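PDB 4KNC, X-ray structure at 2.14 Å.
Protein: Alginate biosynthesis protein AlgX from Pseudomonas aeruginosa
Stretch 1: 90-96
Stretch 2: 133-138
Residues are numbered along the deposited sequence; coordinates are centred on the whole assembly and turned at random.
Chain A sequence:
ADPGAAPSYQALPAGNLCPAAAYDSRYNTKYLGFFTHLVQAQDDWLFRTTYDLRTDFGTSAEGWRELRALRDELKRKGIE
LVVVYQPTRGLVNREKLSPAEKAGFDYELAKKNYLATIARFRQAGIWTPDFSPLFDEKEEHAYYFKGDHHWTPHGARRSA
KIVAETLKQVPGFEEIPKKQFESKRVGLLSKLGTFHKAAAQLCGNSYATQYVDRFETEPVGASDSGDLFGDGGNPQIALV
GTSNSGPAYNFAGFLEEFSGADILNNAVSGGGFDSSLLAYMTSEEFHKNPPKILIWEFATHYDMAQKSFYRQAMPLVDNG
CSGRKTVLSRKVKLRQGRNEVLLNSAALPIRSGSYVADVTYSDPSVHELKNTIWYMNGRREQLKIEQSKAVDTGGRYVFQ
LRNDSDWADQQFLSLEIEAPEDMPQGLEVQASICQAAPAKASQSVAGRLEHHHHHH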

ATOM      1  N   GLY A  90       7.678  -5.764  17.646  1.00 28.22           N
ATOM      2  CA  GLY A  90       8.292  -5.405  18.911  1.00 26.29           C
ATOM      3  C   GLY A  90       7.300  -4.701  19.837  1.00 41.76           C
ATOM      4  O   GLY A  90       7.247  -5.006  21.034  1.00 42.27           O
ATOM      5  N   LEU A  91       6.505  -3.775  19.292  1.00 30.50           N
ATOM      6  CA  LEU A  91       5.529  -3.057  20.112  1.00 28.30           C
ATOM      7  C   LEU A  91       4.446  -3.986  20.621  1.00 36.78           C
ATOM      8  O   LEU A  91       3.993  -3.851  21.751  1.00 36.74           O
ATOM      9  CB  LEU A  91       4.892  -1.894  19.350  1.00 26.14           C
ATOM     10  CG  LEU A  91       5.802  -0.683  19.143  1.00 31.00           C
ATOM     11  CD1 LEU A  91       5.247   0.203  18.035  1.00 27.44           C
ATOM     12  CD2 LEU A  91       5.974   0.107  20.437  1.00 35.04           C
ATOM     13  N   VAL A  92       4.019  -4.937  19.804  1.00 32.09           N
ATOM     14  CA  VAL A  92       2.894  -5.766  20.235  1.00 37.48           C
ATOM     15  C   VAL A  92       3.355  -6.968  21.054  1.00 43.99           C
ATOM     16  O   VAL A  92       2.807  -7.274  22.126  1.00 34.46           O
ATOM     17  CB  VAL A  92       2.047  -6.240  19.043  1.00 34.75           C
ATOM     18  CG1 VAL A  92       0.969  -7.188  19.517  1.00 30.10           C
ATOM     19  CG2 VAL A  92       1.415  -5.049  18.323  1.00 34.97           C
ATOM     20  N   ASN A  93       4.371  -7.650  20.546  1.00 31.39           N
ATOM     21  CA  ASN A  93       4.840  -8.878  21.165  1.00 31.63           C
ATOM     22  C   ASN A  93       6.167  -8.709  21.900  1.00 36.27           C
ATOM     23  O   ASN A  93       6.961  -9.650  21.986  1.00 36.60           O
ATOM     24  CB  ASN A  93       4.921  -9.996  20.130  1.00 35.88           C
ATOM     25  CG  ASN A  93       3.548 -10.533  19.750  1.00 41.20           C
ATOM     26  OD1 ASN A  93       3.123 -10.433  18.589  1.00 31.87           O
ATOM     27  ND2 ASN A  93       2.849 -11.119  20.730  1.00 29.84           N
ATOM     28  N   ARG A  94       6.398  -7.498  22.411  1.00 34.42           N
ATOM     29  CA  ARG A  94       7.482  -7.237  23.359  1.00 35.87           C
ATOM     30  C   ARG A  94       7.781  -8.407  24.314  1.00 41.09           C
ATOM     31  O   ARG A  94       8.930  -8.817  24.451  1.00 45.17           O
ATOM     32  CB  ARG A  94       7.171  -5.987  24.187  1.00 39.60           C
ATOM     33  CG  ARG A  94       8.291  -5.584  25.136  1.00 38.64           C
ATOM     34  CD  ARG A  94       7.845  -4.516  26.119  1.00 50.45           C
ATOM     35  NE  ARG A  94       8.988  -3.909  26.791  1.00 54.84           N
ATOM     36  CZ  ARG A  94       8.889  -3.037  27.787  1.00 52.70           C
ATOM     37  NH1 ARG A  94       7.695  -2.676  28.229  1.00 44.60           N
ATOM     38  NH2 ARG A  94       9.982  -2.529  28.339  1.00 50.38           N
ATOM     39  N   GLU A  95       6.749  -8.950  24.957  1.00 42.23           N
ATOM     40  CA  GLU A  95       6.956  -9.948  26.017  1.00 42.03           C
ATOM     41  C   GLU A  95       7.565 -11.272  25.554  1.00 46.76           C
ATOM     42  O   GLU A  95       8.005 -12.070  26.379  1.00 53.11           O
ATOM     43  CB  GLU A  95       5.668 -10.205  26.819  1.00 33.60           C
ATOM     44  CG  GLU A  95       5.166  -8.983  27.624  1.00 37.59           C
ATOM     45  CD  GLU A  95       6.254  -8.317  28.479  1.00 50.73           C
ATOM     46  OE1 GLU A  95       7.065  -9.030  29.097  1.00 56.38           O
ATOM     47  OE2 GLU A  95       6.305  -7.070  28.542  1.00 50.28           O
ATOM     48  N   LYS A  96       7.598 -11.508  24.245  1.00 44.05           N
ATOM     49  CA  LYS A  96       8.213 -12.731  23.722  1.00 42.51           C
ATOM     50  C   LYS A  96       9.739 -12.613  23.632  1.00 45.48           C
ATOM     51  O   LYS A  96      10.438 -13.596  23.373  1.00 45.86           O
ATOM     52  CB  LYS A  96       7.620 -13.079  22.359  1.00 38.25           C
ATOM     53  CG  LYS A  96       6.091 -13.200  22.364  1.00 40.99           C
ATOM     54  CD  LYS A  96       5.624 -14.416  23.145  1.00 38.58           C
ATOM     55  CE  LYS A  96       4.128 -14.642  22.955  1.00 42.07           C
ATOM     56  NZ  LYS A  96       3.643 -15.856  23.668  1.00 50.74           N
TER
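Stretch 2 133-138: PLFDEK

Stretch 2 leaves a 3-10 segment at Leu134 and runs on as an irregular loop, in the same direction as stretch 1, past the last part of its helix. The closest CA pair is Val92 and Phe135, 4.2 Å apart. Together the two stretches bury 482 Å².

Asp136 has the largest covered area, 96 Å². Its backbone takes positive phi and psi (49/42), between extended residues Phe135 and Glu137. Asp136 N donates to Leu91 O at 2.8 Å, nearly straight. Its CA-to-CB bond points away, yet the carboxylate returns to stretch 1. Asp136 OD2 forms a salt bridge with Arg94 NH1 at 3.3 Å, meeting the guanidinium at its edge. Asp136 OD1 lies 2.6 Å from Glu95 OE2, so one of the two acids probably holds a proton.

Val92 is next, with 79 Å² covered. Val92 O accepts from Glu137 N at 2.9 Å. The successive carbonyls of Leu91 and Val92 thus receive successive amides of the loop. Water 1 donates to Val92 O and Glu137 O and accepts from Glu95 N, bridging the stretches. Val92 CG2 packs 4.2 Å from Phe135 CD1. Leu91 CB sits over the Phe135 ring face, 4.0 Å from the centroid.

Glu137 extends the contact through its side chain: Asn93 ND2 donates to Glu137 OE2 at 2.9 Å.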

ATOM      1  N   PRO A 133      -3.676   0.252  22.479  1.00 29.91           N
ATOM      2  CA  PRO A 133      -4.159  -0.680  23.513  1.00 38.91           C
ATOM      3  C   PRO A 133      -3.736  -2.131  23.295  1.00 39.78           C
ATOM      4  O   PRO A 133      -3.807  -2.916  24.244  1.00 34.89           O
ATOM      5  CB  PRO A 133      -5.683  -0.562  23.416  1.00 39.79           C
ATOM      6  CG  PRO A 133      -5.913   0.830  22.906  1.00 39.89           C
ATOM      7  CD  PRO A 133      -4.772   1.070  21.929  1.00 34.24           C
ATOM      8  N   LEU A 134      -3.289  -2.482  22.087  1.00 36.05           N
ATOM      9  CA  LEU A 134      -2.861  -3.852  21.813  1.00 40.44           C
ATOM     10  C   LEU A 134      -1.384  -4.089  22.105  1.00 38.07           C
ATOM     11  O   LEU A 134      -0.901  -5.215  21.984  1.00 39.25           O
ATOM     12  CB  LEU A 134      -3.154  -4.234  20.358  1.00 41.00           C
ATOM     13  CG  LEU A 134      -4.588  -3.984  19.911  1.00 40.73           C
ATOM     14  CD1 LEU A 134      -4.774  -4.465  18.469  1.00 35.60           C
ATOM     15  CD2 LEU A 134      -5.560  -4.679  20.880  1.00 31.22           C
ATOM     16  N   PHE A 135      -0.664  -3.032  22.472  1.00 31.53           N
ATOM     17  CA  PHE A 135       0.784  -3.133  22.664  1.00 29.77           C
ATOM     18  C   PHE A 135       1.140  -3.926  23.915  1.00 34.70           C
ATOM     19  O   PHE A 135       0.354  -4.000  24.865  1.00 37.65           O
ATOM     20  CB  PHE A 135       1.429  -1.754  22.785  1.00 38.50           C
ATOM     21  CG  PHE A 135       1.413  -0.947  21.518  1.00 33.80           C
ATOM     22  CD1 PHE A 135       0.786  -1.418  20.374  1.00 35.31           C
ATOM     23  CD2 PHE A 135       2.024   0.297  21.482  1.00 29.24           C
ATOM     24  CE1 PHE A 135       0.769  -0.658  19.213  1.00 41.10           C
ATOM     25  CE2 PHE A 135       2.014   1.055  20.332  1.00 32.65           C
ATOM     26  CZ  PHE A 135       1.388   0.583  19.193  1.00 32.73           C
ATOM     27  N   ASP A 136       2.339  -4.496  23.912  1.00 40.10           N
ATOM     28  CA  ASP A 136       2.845  -5.263  25.043  1.00 42.15           C
ATOM     29  C   ASP A 136       1.813  -6.287  25.505  1.00 41.55           C
ATOM     30  O   ASP A 136       1.583  -6.453  26.695  1.00 48.21           O
ATOM     31  CB  ASP A 136       3.198  -4.317  26.200  1.00 40.61           C
ATOM     32  CG  ASP A 136       4.289  -4.875  27.078  1.00 49.72           C
ATOM     33  OD1 ASP A 136       4.656  -6.046  26.859  1.00 48.16           O
ATOM     34  OD2 ASP A 136       4.788  -4.153  27.968  1.00 53.01           O
ATOM     35  N   GLU A 137       1.171  -6.949  24.553  1.00 35.61           N
ATOM     36  CA  GLU A 137       0.009  -7.778  24.849  1.00 37.25           C
ATOM     37  C   GLU A 137       0.378  -8.989  25.694  1.00 44.34           C
ATOM     38  O   GLU A 137       1.520  -9.461  25.667  1.00 43.42           O
ATOM     39  CB  GLU A 137      -0.617  -8.280  23.544  1.00 34.20           C
ATOM     40  CG  GLU A 137       0.208  -9.413  22.905  1.00 34.09           C
ATOM     41  CD  GLU A 137      -0.450 -10.025  21.677  1.00 39.81           C
ATOM     42  OE1 GLU A 137      -1.444  -9.460  21.155  1.00 33.41           O
ATOM     43  OE2 GLU A 137       0.037 -11.082  21.236  1.00 35.83           O
ATOM     44  N   LYS A 138      -0.604  -9.491  26.437  1.00 45.86           N
ATOM     45  CA  LYS A 138      -0.550 -10.856  26.958  1.00 53.12           C
ATOM     46  C   LYS A 138      -1.817 -11.587  26.533  1.00 56.86           C
ATOM     47  O   LYS A 138      -2.894 -11.379  27.093  1.00 65.37           O
ATOM     48  CB  LYS A 138      -0.376 -10.872  28.475  1.00 68.54           C
ATOM     49  CG  LYS A 138       0.981 -10.350  28.928  1.00 87.49           C
TER
HETATM   50  O   HOH W   1       3.880  -8.794  24.388  1.00 35.56           O